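Local coordinates for aminofutalosine deaminase (Helicobacter pylori, PDB 7LKK), which deaminates aminofutalosine in the menaquinone pathway, as an iron-bound member of the amidohydrolase family, at residues I45-D50 against L56-L61; G49-L54 against A63-N68. One frame throughout, in Å; residues are numbered along the deposited sequence.

How the contacts relate
The chain runs from strand 45-50 into helix 51-57, turns, and returns as strand 62-66. Contact 1 closes the shorter loop: the strand 45-50 meets the end of the helix and the residues just after it. Contact 2 starts later, at the end of that strand and the first turn of the helix, and reaches forward to strand 62-66. The two loops overlap along the chain and interlock; neither nests in the other. They share Gly49 and Asp50, and their centres lie about 9 Å apart. Together they tie helix 51-57 to both outermost strands of the four-stranded sheet, well away from the iron site.

Contact 1 (I45-D50 against L56-L61); sequences IVEIGD and LKYPHL
Glu47 reaches across from the strand to grip Lys57 and Tyr58 with one carboxylate. The tight part of the contact is polar. Tyr58 OH gives its hydrogen to Glu47 OE1 at 2.6 Å, a short hydrogen bond. Lys57 NZ bonds to Glu47 OE2 at 2.8 Å and makes a salt bridge there. Each donor uses the syn side of its oxygen and lies 26° out of the carboxylate plane. The two bonds together should restrain rotation of the carboxylate. It meets the tyrosine at the ring's edge, with Glu47 CD in the ring plane and the two planes 75° apart. Glu47 gets there with CG anti to the backbone N (chi1 -170°) and an extended chain.

Strand 45-50 is an outermost strand of the four-stranded sheet in this chain, and it carries a classic beta bulge. Val46 and Glu47 both face Val40 of the adjacent strand 37-41. Tyr58 is the first residue to leave helical geometry after helix 51-57. It also starts a type I turn that ends at Leu61. The tyrosine side chain also rests on Val40.

The looser side is the solvent side, where Lys57 is an exposed residue although its NZ is held. Its extended chain runs past the tyrosine, with Lys57 CG 3.7 Å above one ring face, toward the rim. The ammonium leans less closely on the other carboxylate oxygen, with Lys57 NZ 3.4 Å from Glu47 OE1. Its positive charge probably favours the ionised form of Glu47.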
ATOM      1  N   ILE A  45     -30.008 -12.160  -9.734  1.00 21.45           N
ATOM      2  CA  ILE A  45     -29.439 -13.500  -9.634  1.00 23.17           C
ATOM      3  C   ILE A  45     -30.577 -14.501  -9.502  1.00 25.92           C
ATOM      4  O   ILE A  45     -31.404 -14.401  -8.585  1.00 24.27           O
ATOM      5  CB  ILE A  45     -28.467 -13.599  -8.454  1.00 20.66           C
ATOM      6  CG1 ILE A  45     -27.272 -12.671  -8.673  1.00 21.47           C
ATOM      7  CG2 ILE A  45     -28.007 -15.041  -8.267  1.00 23.06           C
ATOM      8  CD1 ILE A  45     -26.449 -12.433  -7.430  1.00 23.31           C
ATOM      9  N   VAL A  46     -30.631 -15.465 -10.414  1.00 22.68           N
ATOM     10  CA  VAL A  46     -31.733 -16.418 -10.484  1.00 29.00           C
ATOM     11  C   VAL A  46     -31.390 -17.732  -9.793  1.00 26.03           C
ATOM     12  O   VAL A  46     -32.182 -18.252  -9.008  1.00 24.92           O
ATOM     13  CB  VAL A  46     -32.144 -16.652 -11.956  1.00 25.99           C
ATOM     14  CG1 VAL A  46     -33.128 -17.799 -12.056  1.00 29.36           C
ATOM     15  CG2 VAL A  46     -32.742 -15.382 -12.547  1.00 29.79           C
ATOM     16  N   GLU A  47     -30.205 -18.276 -10.061  1.00 26.00           N
ATOM     17  CA  GLU A  47     -29.830 -19.573  -9.519  1.00 24.97           C
ATOM     18  C   GLU A  47     -28.314 -19.676  -9.437  1.00 23.33           C
ATOM     19  O   GLU A  47     -27.593 -19.144 -10.285  1.00 22.81           O
ATOM     20  CB  GLU A  47     -30.397 -20.716 -10.372  1.00 26.23           C
ATOM     21  CG  GLU A  47     -30.258 -22.093  -9.746  1.00 26.07           C
ATOM     22  CD  GLU A  47     -31.029 -23.158 -10.500  1.00 27.21           C
ATOM     23  OE1 GLU A  47     -32.085 -22.829 -11.083  1.00 32.81           O
ATOM     24  OE2 GLU A  47     -30.583 -24.323 -10.508  1.00 29.85           O
ATOM     25  N   ILE A  48     -27.842 -20.370  -8.403  1.00 26.86           N
ATOM     26  CA  ILE A  48     -26.424 -20.626  -8.186  1.00 24.71           C
ATOM     27  C   ILE A  48     -26.216 -22.133  -8.104  1.00 24.23           C
ATOM     28  O   ILE A  48     -27.071 -22.858  -7.583  1.00 25.39           O
ATOM     29  CB  ILE A  48     -25.910 -19.932  -6.906  1.00 23.02           C
ATOM     30  CG1 ILE A  48     -26.274 -18.448  -6.922  1.00 26.12           C
ATOM     31  CG2 ILE A  48     -24.403 -20.105  -6.758  1.00 29.61           C
ATOM     32  CD1 ILE A  48     -26.306 -17.817  -5.548  1.00 24.45           C
ATOM     33  N   GLY A  49     -25.087 -22.603  -8.622  1.00 24.84           N
ATOM     34  CA  GLY A  49     -24.791 -24.022  -8.558  1.00 26.71           C
ATOM     35  C   GLY A  49     -23.521 -24.337  -9.312  1.00 25.26           C
ATOM     36  O   GLY A  49     -22.866 -23.455  -9.877  1.00 23.58           O
ATOM     37  N   ASP A  50     -23.166 -25.622  -9.290  1.00 26.46           N
ATOM     38  CA  ASP A  50     -22.053 -26.108 -10.095  1.00 26.26           C
ATOM     39  C   ASP A  50     -22.267 -25.732 -11.554  1.00 26.00           C
ATOM     40  O   ASP A  50     -23.363 -25.898 -12.095  1.00 29.82           O
ATOM     41  CB  ASP A  50     -21.919 -27.625  -9.948  1.00 26.82           C
ATOM     42  CG  ASP A  50     -20.863 -28.207 -10.863  1.00 29.11           C
ATOM     43  OD1 ASP A  50     -19.660 -28.016 -10.583  1.00 29.88           O
ATOM     44  OD2 ASP A  50     -21.236 -28.851 -11.868  1.00 27.48           O
ATOM     45  N   LEU A  56     -26.267 -28.179 -17.926  1.00 28.76           N
ATOM     46  CA  LEU A  56     -27.153 -29.293 -18.252  1.00 30.66           C
ATOM     47  C   LEU A  56     -28.600 -28.959 -17.914  1.00 31.76           C
ATOM     48  O   LEU A  56     -29.517 -29.296 -18.674  1.00 32.62           O
ATOM     49  CB  LEU A  56     -26.712 -30.552 -17.508  1.00 28.35           C
ATOM     50  CG  LEU A  56     -25.292 -31.062 -17.755  1.00 30.23           C
ATOM     51  CD1 LEU A  56     -24.961 -32.189 -16.789  1.00 28.73           C
ATOM     52  CD2 LEU A  56     -25.122 -31.519 -19.196  1.00 31.90           C
ATOM     53  N   LYS A  57     -28.823 -28.298 -16.775  1.00 28.07           N
ATOM     54  CA  LYS A  57     -30.174 -27.923 -16.376  1.00 30.98           C
ATOM     55  C   LYS A  57     -30.768 -26.876 -17.309  1.00 28.79           C
ATOM     56  O   LYS A  57     -31.984 -26.868 -17.535  1.00 33.66           O
ATOM     57  CB  LYS A  57     -30.160 -27.416 -14.933  1.00 32.09           C
ATOM     58  CG  LYS A  57     -31.522 -27.055 -14.367  1.00 28.75           C
ATOM     59  CD  LYS A  57     -31.413 -26.708 -12.889  1.00 33.38           C
ATOM     60  CE  LYS A  57     -32.770 -26.395 -12.285  1.00 27.48           C
ATOM     61  NZ  LYS A  57     -32.674 -26.145 -10.819  1.00 27.94           N
ATOM     62  N   TYR A  58     -29.936 -25.994 -17.859  1.00 29.42           N
ATOM     63  CA  TYR A  58     -30.377 -24.916 -18.745  1.00 31.18           C
ATOM     64  C   TYR A  58     -29.548 -24.945 -20.023  1.00 31.69           C
ATOM     65  O   TYR A  58     -28.707 -24.068 -20.257  1.00 35.07           O
ATOM     66  CB  TYR A  58     -30.265 -23.560 -18.048  1.00 31.20           C
ATOM     67  CG  TYR A  58     -31.074 -23.467 -16.776  1.00 28.26           C
ATOM     68  CD1 TYR A  58     -32.459 -23.412 -16.818  1.00 32.30           C
ATOM     69  CD2 TYR A  58     -30.455 -23.440 -15.534  1.00 26.99           C
ATOM     70  CE1 TYR A  58     -33.206 -23.331 -15.661  1.00 37.29           C
ATOM     71  CE2 TYR A  58     -31.194 -23.359 -14.368  1.00 28.87           C
ATOM     72  CZ  TYR A  58     -32.570 -23.304 -14.439  1.00 30.90           C
ATOM     73  OH  TYR A  58     -33.316 -23.221 -13.285  1.00 32.69           O
ATOM     74  N   PRO A  59     -29.771 -25.940 -20.887  1.00 34.47           N
ATOM     75  CA  PRO A  59     -28.893 -26.104 -22.060  1.00 27.98           C
ATOM     76  C   PRO A  59     -29.092 -25.062 -23.150  1.00 33.77           C
ATOM     77  O   PRO A  59     -28.244 -24.972 -24.049  1.00 35.36           O
ATOM     78  CB  PRO A  59     -29.259 -27.500 -22.572  1.00 33.31           C
ATOM     79  CG  PRO A  59     -30.669 -27.713 -22.126  1.00 30.00           C
ATOM     80  CD  PRO A  59     -30.813 -26.981 -20.817  1.00 30.15           C
ATOM     81  N   HIS A  60     -30.180 -24.297 -23.117  1.00 32.08           N
ATOM     82  CA  HIS A  60     -30.451 -23.283 -24.122  1.00 32.59           C
ATOM     83  C   HIS A  60     -30.056 -21.880 -23.681  1.00 34.02           C
ATOM     84  O   HIS A  60     -30.030 -20.982 -24.519  1.00 36.20           O
ATOM     85  CB  HIS A  60     -31.938 -23.277 -24.482  1.00 33.33           C
ATOM     86  CG  HIS A  60     -32.396 -24.514 -25.180  1.00 39.80           C
ATOM     87  ND1 HIS A  60     -32.073 -24.793 -26.489  1.00 41.27           N
ATOM     88  CD2 HIS A  60     -33.163 -25.543 -24.751  1.00 39.53           C
ATOM     89  CE1 HIS A  60     -32.625 -25.941 -26.837  1.00 38.65           C
ATOM     90  NE2 HIS A  60     -33.291 -26.417 -25.800  1.00 46.00           N
ATOM     91  N   LEU A  61     -29.696 -21.667 -22.423  1.00 32.63           N
ATOM     92  CA  LEU A  61     -29.225 -20.353 -21.993  1.00 31.01           C
ATOM     93  C   LEU A  61     -27.776 -20.151 -22.441  1.00 34.79           C
ATOM     94  O   LEU A  61     -27.044 -21.155 -22.588  1.00 31.74           O
ATOM     95  CB  LEU A  61     -29.329 -20.259 -20.475  1.00 29.18           C
ATOM     96  CG  LEU A  61     -30.751 -20.220 -19.949  1.00 35.61           C
ATOM     97  CD1 LEU A  61     -30.668 -19.976 -18.467  1.00 37.93           C
ATOM     98  CD2 LEU A  61     -31.489 -19.111 -20.674  1.00 33.04           C
TER

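Contact 2 (G49-L54 against A63-N68); sequences GDYHNL and AQFFEN
The backbones come nearest at Tyr51 and Phe65, whose CA atoms are 7.8 Å apart, and no hydrogen bond joins the two segments. The gap is bridged mainly by the Tyr51 side chain. Its CG is anti to the backbone N (chi1 175°), which sends the ring from the start of the helix toward the strand. Phe65 lies over one face of this ring. Its CD1 sits above the rim, and Tyr51 CD2 to Phe65 CD1 is the closest carbon pair at 3.5 Å. Phe65 CB stands over the same ring and makes a CH-pi contact, 4.0 Å from the Tyr51 centroid. The two rings are oblique, with planes at 50° and centroids 5.0 Å apart.

The phenol end reaches further along the strand. Tyr51 OH touches Ala63 CB at 3.4 Å and the backbone of Gln64, where Gln64 C is 3.3 Å away. The hydroxyl also comes near Gln64 N, but the angle is poor for a hydrogen bond. Ala63 and Phe65 both point their CB atoms toward the helix, while that of Gln64 points away. This is the usual alternation along a strand, and two residues of one strand face thus receive the tyrosine.

Asp50 fixes the start of the helix as its N-cap. Asn53 N bonds to Asp50 OD2 at 3.0 Å, meeting the anti side of that oxygen and tilted 28° out of the carboxylate plane.

Tyr51, Leu54 and Ala63 all rest on Ile18 of strand 17-21, the strand paired in parallel with 62-66. Phe65 also touches Ser22 and Asp36. Helix 51-57 thus packs on the sheet beside Ile18, with Tyr51 of its first turn against strand 62-66, an outermost strand within this chain.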
ATOM      1  N   GLY A  49     -25.087 -22.603  -8.622  1.00 24.84           N
ATOM      2  CA  GLY A  49     -24.791 -24.022  -8.558  1.00 26.71           C
ATOM      3  C   GLY A  49     -23.521 -24.337  -9.312  1.00 25.26           C
ATOM      4  O   GLY A  49     -22.866 -23.455  -9.877  1.00 23.58           O
ATOM      5  N   ASP A  50     -23.166 -25.622  -9.290  1.00 26.46           N
ATOM      6  CA  ASP A  50     -22.053 -26.108 -10.095  1.00 26.26           C
ATOM      7  C   ASP A  50     -22.267 -25.732 -11.554  1.00 26.00           C
ATOM      8  O   ASP A  50     -23.363 -25.898 -12.095  1.00 29.82           O
ATOM      9  CB  ASP A  50     -21.919 -27.625  -9.948  1.00 26.82           C
ATOM     10  CG  ASP A  50     -20.863 -28.207 -10.863  1.00 29.11           C
ATOM     11  OD1 ASP A  50     -19.660 -28.016 -10.583  1.00 29.88           O
ATOM     12  OD2 ASP A  50     -21.236 -28.851 -11.868  1.00 27.48           O
ATOM     13  N   TYR A  51     -21.213 -25.214 -12.188  1.00 25.23           N
ATOM     14  CA  TYR A  51     -21.369 -24.649 -13.525  1.00 27.29           C
ATOM     15  C   TYR A  51     -21.796 -25.709 -14.532  1.00 27.23           C
ATOM     16  O   TYR A  51     -22.715 -25.487 -15.329  1.00 24.38           O
ATOM     17  CB  TYR A  51     -20.076 -23.974 -13.978  1.00 24.29           C
ATOM     18  CG  TYR A  51     -20.155 -23.473 -15.401  1.00 22.06           C
ATOM     19  CD1 TYR A  51     -20.822 -22.294 -15.706  1.00 20.82           C
ATOM     20  CD2 TYR A  51     -19.575 -24.186 -16.442  1.00 24.55           C
ATOM     21  CE1 TYR A  51     -20.904 -21.837 -17.008  1.00 24.28           C
ATOM     22  CE2 TYR A  51     -19.650 -23.735 -17.745  1.00 22.17           C
ATOM     23  CZ  TYR A  51     -20.315 -22.563 -18.023  1.00 24.69           C
ATOM     24  OH  TYR A  51     -20.390 -22.116 -19.321  1.00 27.19           O
ATOM     25  N   HIS A  52     -21.128 -26.865 -14.524  1.00 27.45           N
ATOM     26  CA  HIS A  52     -21.475 -27.921 -15.471  1.00 26.90           C
ATOM     27  C   HIS A  52     -22.917 -28.374 -15.283  1.00 26.68           C
ATOM     28  O   HIS A  52     -23.670 -28.512 -16.254  1.00 29.42           O
ATOM     29  CB  HIS A  52     -20.515 -29.102 -15.317  1.00 28.64           C
ATOM     30  CG  HIS A  52     -20.804 -30.236 -16.250  1.00 30.72           C
ATOM     31  ND1 HIS A  52     -20.642 -30.135 -17.616  1.00 34.35           N
ATOM     32  CD2 HIS A  52     -21.251 -31.492 -16.016  1.00 32.72           C
ATOM     33  CE1 HIS A  52     -20.974 -31.283 -18.182  1.00 31.24           C
ATOM     34  NE2 HIS A  52     -21.347 -32.122 -17.232  1.00 26.57           N
ATOM     35  N   ASN A  53     -23.326 -28.596 -14.030  1.00 26.81           N
ATOM     36  CA  ASN A  53     -24.709 -28.975 -13.758  1.00 29.73           C
ATOM     37  C   ASN A  53     -25.679 -27.878 -14.174  1.00 30.44           C
ATOM     38  O   ASN A  53     -26.811 -28.170 -14.580  1.00 23.14           O
ATOM     39  CB  ASN A  53     -24.883 -29.302 -12.276  1.00 27.00           C
ATOM     40  CG  ASN A  53     -24.241 -30.620 -11.893  1.00 28.45           C
ATOM     41  OD1 ASN A  53     -23.807 -31.386 -12.752  1.00 29.82           O
ATOM     42  ND2 ASN A  53     -24.181 -30.891 -10.594  1.00 30.31           N
ATOM     43  N   LEU A  54     -25.256 -26.615 -14.080  1.00 22.21           N
ATOM     44  CA  LEU A  54     -26.110 -25.511 -14.498  1.00 24.64           C
ATOM     45  C   LEU A  54     -26.327 -25.521 -16.007  1.00 23.59           C
ATOM     46  O   LEU A  54     -27.428 -25.226 -16.485  1.00 27.69           O
ATOM     47  CB  LEU A  54     -25.490 -24.185 -14.055  1.00 24.67           C
ATOM     48  CG  LEU A  54     -26.360 -23.162 -13.326  1.00 29.40           C
ATOM     49  CD1 LEU A  54     -27.266 -23.825 -12.306  1.00 23.07           C
ATOM     50  CD2 LEU A  54     -25.477 -22.110 -12.660  1.00 23.17           C
ATOM     51  N   ALA A  63     -23.940 -19.356 -22.151  1.00 33.77           N
ATOM     52  CA  ALA A  63     -23.088 -19.807 -21.058  1.00 28.32           C
ATOM     53  C   ALA A  63     -21.617 -19.585 -21.368  1.00 32.96           C
ATOM     54  O   ALA A  63     -21.122 -19.980 -22.426  1.00 30.14           O
ATOM     55  CB  ALA A  63     -23.330 -21.282 -20.736  1.00 31.76           C
ATOM     56  N   GLN A  64     -20.926 -18.950 -20.415  1.00 27.37           N
ATOM     57  CA  GLN A  64     -19.484 -18.718 -20.456  1.00 28.11           C
ATOM     58  C   GLN A  64     -18.829 -19.160 -19.148  1.00 28.76           C
ATOM     59  O   GLN A  64     -19.355 -18.895 -18.062  1.00 23.48           O
ATOM     60  CB  GLN A  64     -19.168 -17.236 -20.692  1.00 30.00           C
ATOM     61  CG  GLN A  64     -19.273 -16.815 -22.137  1.00 35.32           C
ATOM     62  CD  GLN A  64     -18.521 -15.536 -22.420  1.00 37.19           C
ATOM     63  OE1 GLN A  64     -18.943 -14.452 -22.018  1.00 43.42           O
ATOM     64  NE2 GLN A  64     -17.394 -15.655 -23.111  1.00 41.52           N
ATOM     65  N   PHE A  65     -17.680 -19.832 -19.255  1.00 22.81           N
ATOM     66  CA  PHE A  65     -16.862 -20.210 -18.105  1.00 19.81           C
ATOM     67  C   PHE A  65     -15.510 -19.523 -18.219  1.00 28.24           C
ATOM     68  O   PHE A  65     -14.903 -19.518 -19.295  1.00 27.73           O
ATOM     69  CB  PHE A  65     -16.662 -21.729 -18.008  1.00 22.79           C
ATOM     70  CG  PHE A  65     -16.006 -22.171 -16.728  1.00 24.84           C
ATOM     71  CD1 PHE A  65     -16.758 -22.356 -15.579  1.00 22.89           C
ATOM     72  CD2 PHE A  65     -14.635 -22.382 -16.667  1.00 22.31           C
ATOM     73  CE1 PHE A  65     -16.162 -22.753 -14.398  1.00 21.87           C
ATOM     74  CE2 PHE A  65     -14.032 -22.779 -15.487  1.00 21.23           C
ATOM     75  CZ  PHE A  65     -14.795 -22.965 -14.351  1.00 22.66           C
ATOM     76  N   PHE A  66     -15.039 -18.954 -17.112  1.00 21.55           N
ATOM     77  CA  PHE A  66     -13.780 -18.214 -17.070  1.00 25.62           C
ATOM     78  C   PHE A  66     -12.782 -19.012 -16.232  1.00 24.15           C
ATOM     79  O   PHE A  66     -12.801 -18.956 -14.999  1.00 21.07           O
ATOM     80  CB  PHE A  66     -13.998 -16.809 -16.517  1.00 23.91           C
ATOM     81  CG  PHE A  66     -14.830 -15.933 -17.412  1.00 24.93           C
ATOM     82  CD1 PHE A  66     -14.233 -15.141 -18.379  1.00 31.88           C
ATOM     83  CD2 PHE A  66     -16.211 -15.911 -17.295  1.00 22.44           C
ATOM     84  CE1 PHE A  66     -14.997 -14.337 -19.208  1.00 30.98           C
ATOM     85  CE2 PHE A  66     -16.978 -15.112 -18.120  1.00 27.37           C
ATOM     86  CZ  PHE A  66     -16.371 -14.324 -19.078  1.00 32.75           C
ATOM     87  N   GLU A  67     -11.920 -19.760 -16.913  1.00 23.79           N
ATOM     88  CA  GLU A  67     -10.887 -20.534 -16.240  1.00 29.26           C
ATOM     89  C   GLU A  67      -9.874 -19.615 -15.567  1.00 21.20           C
ATOM     90  O   GLU A  67      -9.569 -18.524 -16.057  1.00 26.02           O
ATOM     91  CB  GLU A  67     -10.178 -21.442 -17.245  1.00 30.95           C
ATOM     92  CG  GLU A  67      -9.568 -22.700 -16.656  1.00 38.35           C
ATOM     93  CD  GLU A  67      -8.851 -23.534 -17.702  1.00 43.22           C
ATOM     94  OE1 GLU A  67      -7.985 -24.351 -17.324  1.00 45.47           O
ATOM     95  OE2 GLU A  67      -9.154 -23.371 -18.904  1.00 50.33           O
ATOM     96  N   ASN A  68      -9.357 -20.068 -14.422  1.00 22.31           N
ATOM     97  CA  ASN A  68      -8.338 -19.345 -13.659  1.00 22.02           C
ATOM     98  C   ASN A  68      -8.787 -17.930 -13.312  1.00 22.50           C
ATOM     99  O   ASN A  68      -7.974 -17.004 -13.250  1.00 24.72           O
ATOM    100  CB  ASN A  68      -7.002 -19.320 -14.406  1.00 26.82           C
ATOM    101  CG  ASN A  68      -6.403 -20.701 -14.556  1.00 25.85           C
ATOM    102  OD1 ASN A  68      -6.748 -21.619 -13.810  1.00 27.45           O
ATOM    103  ND2 ASN A  68      -5.509 -20.861 -15.523  1.00 30.44           N
TER